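Local coordinates for protein glucanase (Clostridium thermocellum, PDB 5GXX) that probably hydrolyses internal beta-1,4-glucosidic bonds of cellulose as a family 9 endoglucanase of the cellulosome, and carries a cellulose-binding-type beta domain alongside its catalytic domain, at residues L11-Y16 with A435-P440; S482-M487 with I527-I532. The protein carries 1 engineered substitution. All coordinates share one frame; numbering follows the deposited sequence.

Interaction 1: L11-Y16 with A435-P440; sequences LQKAIY and ANFPPP
The ring of F437 meets that of Y16 in a T-shaped pair, with the edge of F437 directed at the face of Y16. Their centroids are 4.9 Å apart and their planes stand at 68°. CZ of F437 lies over the Y16 face, displaced toward its rim, while Y16 CB sits at the edge of the F437 ring and in its plane. The Y16 ring can receive this edge because its CG is anti to the backbone N (chi1 172°), which carries the ring out from the helix toward the loop.

Side-chain packing round the two rings completes the contact. K13, extended, slants across the phenylalanine, its CE 3.8 Å from F437 CE1, and Q12 passes F437 in the opposite direction, bringing NE2 to 3.6 Å from F437 CB. P438, which follows a cis peptide bond, sets its CG 3.8 Å from CE2 of Y16, the two side chains crossing at about a right angle.

The polar ends are bound elsewhere: Q12 OE1 accepts from the backbone N of L434, and K13 NZ is hydrogen-bonded to the carbonyl of G352 and forms a salt bridge with E9. Y385 adds a second edge-to-face partner for F437. The contact between helix 7-20 and the loop between helix 412-429 and strand 447-456 thus depends on aromatic and apolar packing, with the amide and ammonium groups tied to neighbouring residues.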
# COMPACT_ATOMS: atom_id res chain seq x y z
N LEU A 11 -46.10 12.86 -18.12
CA LEU A 11 -46.23 13.80 -17.01
C LEU A 11 -46.08 13.15 -15.65
O LEU A 11 -45.36 13.68 -14.78
CB LEU A 11 -47.58 14.51 -17.11
CG LEU A 11 -47.89 15.48 -15.97
CD1 LEU A 11 -46.88 16.62 -15.97
CD2 LEU A 11 -49.33 16.01 -16.12
N GLN A 12 -46.79 12.03 -15.47
CA GLN A 12 -46.74 11.23 -14.25
C GLN A 12 -45.30 10.87 -13.90
O GLN A 12 -44.87 11.03 -12.75
CB GLN A 12 -47.59 9.97 -14.46
CG GLN A 12 -47.51 8.91 -13.37
CD GLN A 12 -48.23 7.63 -13.79
OE1 GLN A 12 -48.16 7.23 -14.96
NE2 GLN A 12 -48.92 6.99 -12.84
N LYS A 13 -44.53 10.43 -14.89
CA LYS A 13 -43.15 10.06 -14.67
C LYS A 13 -42.26 11.27 -14.43
O LYS A 13 -41.41 11.25 -13.54
CB LYS A 13 -42.64 9.15 -15.79
CG LYS A 13 -43.32 7.79 -15.69
CD LYS A 13 -43.02 6.87 -16.87
CE LYS A 13 -43.65 5.51 -16.58
NZ LYS A 13 -43.38 4.54 -17.67
N ALA A 14 -42.48 12.32 -15.22
CA ALA A 14 -41.68 13.54 -15.13
C ALA A 14 -41.78 14.22 -13.77
O ALA A 14 -40.81 14.80 -13.30
CB ALA A 14 -42.00 14.50 -16.29
N ILE A 15 -42.93 14.06 -13.11
CA ILE A 15 -43.11 14.56 -11.75
C ILE A 15 -42.41 13.69 -10.71
O ILE A 15 -41.77 14.21 -9.78
CB ILE A 15 -44.62 14.66 -11.41
CG1 ILE A 15 -45.28 15.68 -12.35
CG2 ILE A 15 -44.83 15.08 -9.94
CD1 ILE A 15 -46.81 15.54 -12.38
N TYR A 16 -42.57 12.38 -10.88
CA TYR A 16 -41.96 11.37 -10.00
C TYR A 16 -40.46 11.56 -9.94
O TYR A 16 -39.86 11.32 -8.89
CB TYR A 16 -42.33 9.96 -10.51
CG TYR A 16 -41.64 8.80 -9.82
CD1 TYR A 16 -40.42 8.29 -10.29
CD2 TYR A 16 -42.23 8.18 -8.71
CE1 TYR A 16 -39.81 7.21 -9.70
CE2 TYR A 16 -41.64 7.05 -8.12
CZ TYR A 16 -40.44 6.59 -8.62
OH TYR A 16 -39.82 5.51 -8.05
N ALA A 435 -51.55 2.74 -13.83
CA ALA A 435 -52.25 2.42 -12.57
C ALA A 435 -51.36 1.96 -11.43
O ALA A 435 -51.58 2.34 -10.27
CB ALA A 435 -53.36 1.38 -12.82
N ASN A 436 -50.36 1.14 -11.70
CA ASN A 436 -49.67 0.53 -10.57
C ASN A 436 -48.27 1.14 -10.39
O ASN A 436 -47.30 0.44 -10.14
CB ASN A 436 -49.64 -1.01 -10.72
CG ASN A 436 -51.01 -1.61 -11.04
OD1 ASN A 436 -51.97 -1.51 -10.26
ND2 ASN A 436 -51.11 -2.27 -12.20
N PHE A 437 -48.19 2.46 -10.49
CA PHE A 437 -46.89 3.11 -10.70
C PHE A 437 -46.33 3.70 -9.40
O PHE A 437 -47.05 4.36 -8.64
CB PHE A 437 -46.98 4.16 -11.83
CG PHE A 437 -45.72 4.97 -11.96
CD1 PHE A 437 -44.64 4.49 -12.67
CD2 PHE A 437 -45.61 6.18 -11.28
CE1 PHE A 437 -43.45 5.24 -12.75
CE2 PHE A 437 -44.42 6.90 -11.31
CZ PHE A 437 -43.35 6.44 -12.05
N PRO A 438 -45.04 3.45 -9.10
CA PRO A 438 -44.07 2.64 -9.82
C PRO A 438 -44.19 1.17 -9.42
O PRO A 438 -44.52 0.89 -8.27
CB PRO A 438 -42.74 3.19 -9.32
CG PRO A 438 -43.05 3.58 -7.90
CD PRO A 438 -44.42 4.17 -7.98
N PRO A 439 -43.89 0.25 -10.34
CA PRO A 439 -43.84 -1.18 -10.06
C PRO A 439 -42.59 -1.51 -9.25
O PRO A 439 -41.59 -0.79 -9.36
CB PRO A 439 -43.76 -1.80 -11.45
CG PRO A 439 -43.10 -0.78 -12.28
CD PRO A 439 -43.59 0.54 -11.76
N PRO A 440 -42.65 -2.57 -8.44
CA PRO A 440 -41.52 -2.92 -7.59
C PRO A 440 -40.33 -3.37 -8.43
O PRO A 440 -40.51 -4.01 -9.47
CB PRO A 440 -42.04 -4.07 -6.72
CG PRO A 440 -43.52 -4.07 -6.89
CD PRO A 440 -43.81 -3.45 -8.23

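Interaction 2: S482-M487 with I527-I532; sequences SYNYYM and IYYIKI
K531 lies across N484 on the face of the sheet that also bears Y486 and Y529. Its CB is 3.3 Å from N484 OD1; CG is equally close to OD1 and touches S482 CB, CD lies beside S482 OG, and CE comes back to 3.4 Å from N484 OD1. Bends at chi3 (-75°) and chi4 (-55°) curl the chain round N484 OD1, so that NZ donates to it at 2.7 Å and to S482 OG at 3.0 Å. A water accepts from both K531 NZ and N484 ND2, and ND2 also donates to Y486 OH, in the plane of the amide, which helps fix the rotation of the N484 amide. Y486 and Y529 point the same way, side by side, with Y486 CD1 3.5 Å from Y529 CB and their ring planes 44° apart.

Beneath these side chains, antiparallel strands 481-488 and 527-534 pair within a five-stranded sheet of the beta-sandwich domain. Y483, Y485 and M487 form hydrogen-bonded pairs with I532, I530 and Y528; N484 and Y486 face K531 and Y529 in non-hydrogen-bonded pairs.

On the opposite face, which packs against strands 460-469 and 549-557, I532 CB sits over the Y483 ring, 3.8 Å from its centroid, in a CH-pi contact.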
# COMPACT_ATOMS: atom_id res chain seq x y z
N SER A 482 -23.31 -8.86 12.17
CA SER A 482 -22.53 -10.06 12.52
C SER A 482 -22.77 -11.16 11.50
O SER A 482 -23.73 -11.12 10.72
CB SER A 482 -22.82 -10.57 13.93
OG SER A 482 -24.14 -11.08 14.05
N TYR A 483 -21.88 -12.14 11.49
CA TYR A 483 -22.15 -13.34 10.74
C TYR A 483 -21.64 -14.56 11.50
O TYR A 483 -20.77 -14.44 12.37
CB TYR A 483 -21.56 -13.27 9.32
CG TYR A 483 -20.05 -13.13 9.24
CD1 TYR A 483 -19.24 -14.26 9.32
CD2 TYR A 483 -19.45 -11.89 9.05
CE1 TYR A 483 -17.87 -14.16 9.21
CE2 TYR A 483 -18.06 -11.78 8.92
CZ TYR A 483 -17.29 -12.92 9.02
OH TYR A 483 -15.92 -12.83 8.92
N ASN A 484 -22.17 -15.72 11.16
CA ASN A 484 -21.82 -16.95 11.86
C ASN A 484 -21.13 -17.97 10.95
O ASN A 484 -21.47 -18.09 9.76
CB ASN A 484 -23.07 -17.59 12.46
CG ASN A 484 -23.73 -16.73 13.53
OD1 ASN A 484 -23.14 -15.77 14.05
ND2 ASN A 484 -24.95 -17.10 13.90
N TYR A 485 -20.14 -18.68 11.52
CA TYR A 485 -19.48 -19.79 10.84
C TYR A 485 -19.78 -21.07 11.62
O TYR A 485 -19.34 -21.22 12.76
CB TYR A 485 -17.96 -19.57 10.75
CG TYR A 485 -17.27 -20.65 9.94
CD1 TYR A 485 -16.81 -21.83 10.55
CD2 TYR A 485 -17.09 -20.51 8.56
CE1 TYR A 485 -16.21 -22.84 9.79
CE2 TYR A 485 -16.48 -21.50 7.81
CZ TYR A 485 -16.05 -22.66 8.43
OH TYR A 485 -15.46 -23.61 7.62
N TYR A 486 -20.54 -21.98 11.00
CA TYR A 486 -21.02 -23.19 11.65
C TYR A 486 -20.20 -24.43 11.29
O TYR A 486 -19.85 -24.64 10.13
CB TYR A 486 -22.47 -23.48 11.26
CG TYR A 486 -23.47 -22.41 11.61
CD1 TYR A 486 -24.08 -22.39 12.87
CD2 TYR A 486 -23.84 -21.46 10.68
CE1 TYR A 486 -25.02 -21.43 13.20
CE2 TYR A 486 -24.78 -20.49 11.01
CZ TYR A 486 -25.36 -20.48 12.27
OH TYR A 486 -26.30 -19.51 12.57
N MET A 487 -19.96 -25.25 12.31
CA MET A 487 -19.17 -26.47 12.20
C MET A 487 -19.90 -27.64 12.83
O MET A 487 -20.70 -27.46 13.75
CB MET A 487 -17.86 -26.30 12.96
CG MET A 487 -17.04 -25.11 12.52
SD MET A 487 -15.86 -24.68 13.81
CE MET A 487 -16.82 -23.54 14.82
N ILE A 527 -23.43 -29.50 16.59
CA ILE A 527 -23.27 -28.28 15.79
C ILE A 527 -22.87 -27.10 16.66
O ILE A 527 -23.52 -26.77 17.65
CB ILE A 527 -24.54 -27.89 14.99
CG1 ILE A 527 -25.12 -29.08 14.21
CG2 ILE A 527 -24.24 -26.70 14.07
CD1 ILE A 527 -24.13 -29.84 13.33
N TYR A 528 -21.77 -26.46 16.26
CA TYR A 528 -21.23 -25.33 17.00
C TYR A 528 -20.94 -24.19 16.03
O TYR A 528 -20.91 -24.40 14.82
CB TYR A 528 -19.94 -25.75 17.72
CG TYR A 528 -20.14 -26.71 18.88
CD1 TYR A 528 -20.40 -28.06 18.67
CD2 TYR A 528 -20.04 -26.25 20.19
CE1 TYR A 528 -20.59 -28.93 19.74
CE2 TYR A 528 -20.22 -27.11 21.27
CZ TYR A 528 -20.49 -28.44 21.03
OH TYR A 528 -20.66 -29.27 22.11
N TYR A 529 -20.74 -22.98 16.56
CA TYR A 529 -20.40 -21.85 15.69
C TYR A 529 -19.57 -20.79 16.39
O TYR A 529 -19.53 -20.70 17.62
CB TYR A 529 -21.67 -21.20 15.11
CG TYR A 529 -22.53 -20.50 16.13
CD1 TYR A 529 -23.36 -21.22 16.99
CD2 TYR A 529 -22.49 -19.12 16.27
CE1 TYR A 529 -24.14 -20.58 17.95
CE2 TYR A 529 -23.29 -18.47 17.21
CZ TYR A 529 -24.10 -19.20 18.05
OH TYR A 529 -24.87 -18.54 18.98
N ILE A 530 -18.92 -19.97 15.58
CA ILE A 530 -18.40 -18.69 16.05
C ILE A 530 -19.19 -17.60 15.35
O ILE A 530 -19.66 -17.79 14.22
CB ILE A 530 -16.87 -18.52 15.83
CG1 ILE A 530 -16.50 -18.62 14.35
CG2 ILE A 530 -16.12 -19.53 16.70
CD1 ILE A 530 -15.04 -18.24 14.02
N LYS A 531 -19.37 -16.51 16.07
CA LYS A 531 -19.98 -15.32 15.52
C LYS A 531 -18.88 -14.28 15.42
O LYS A 531 -18.14 -14.06 16.38
CB LYS A 531 -21.08 -14.78 16.44
CG LYS A 531 -21.67 -13.47 15.94
CD LYS A 531 -22.81 -12.99 16.83
CE LYS A 531 -24.09 -13.78 16.61
NZ LYS A 531 -24.54 -13.78 15.18
N ILE A 532 -18.81 -13.63 14.26
CA ILE A 532 -17.92 -12.51 13.98
C ILE A 532 -18.80 -11.27 14.02
O ILE A 532 -19.74 -11.17 13.23
CB ILE A 532 -17.26 -12.66 12.58
CG1 ILE A 532 -16.27 -13.84 12.48
CG2 ILE A 532 -16.51 -11.40 12.21
CD1 ILE A 532 -16.85 -15.22 12.69
O HOH W 1 -26.53 -15.70 15.93

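How the interactions relate
The two contacts come in series along the chain, interaction 1 closing before interaction 2 opens, and they share no helix, strand or sheet. Their centres are 44 Å apart and their nearest atoms about 26 Å. Interaction 1 packs helix 7-20, near the N-terminus of the helical family 9 domain, against the loop that follows helix 412-429 and leads to strand 447-456. Interaction 2 lies beyond that loop, in the beta domain, between two neighbouring strands of a five-stranded antiparallel sheet. One contact therefore lies where the chain passes from the helical domain toward the beta domain, and the other is within the sheet of that beta domain.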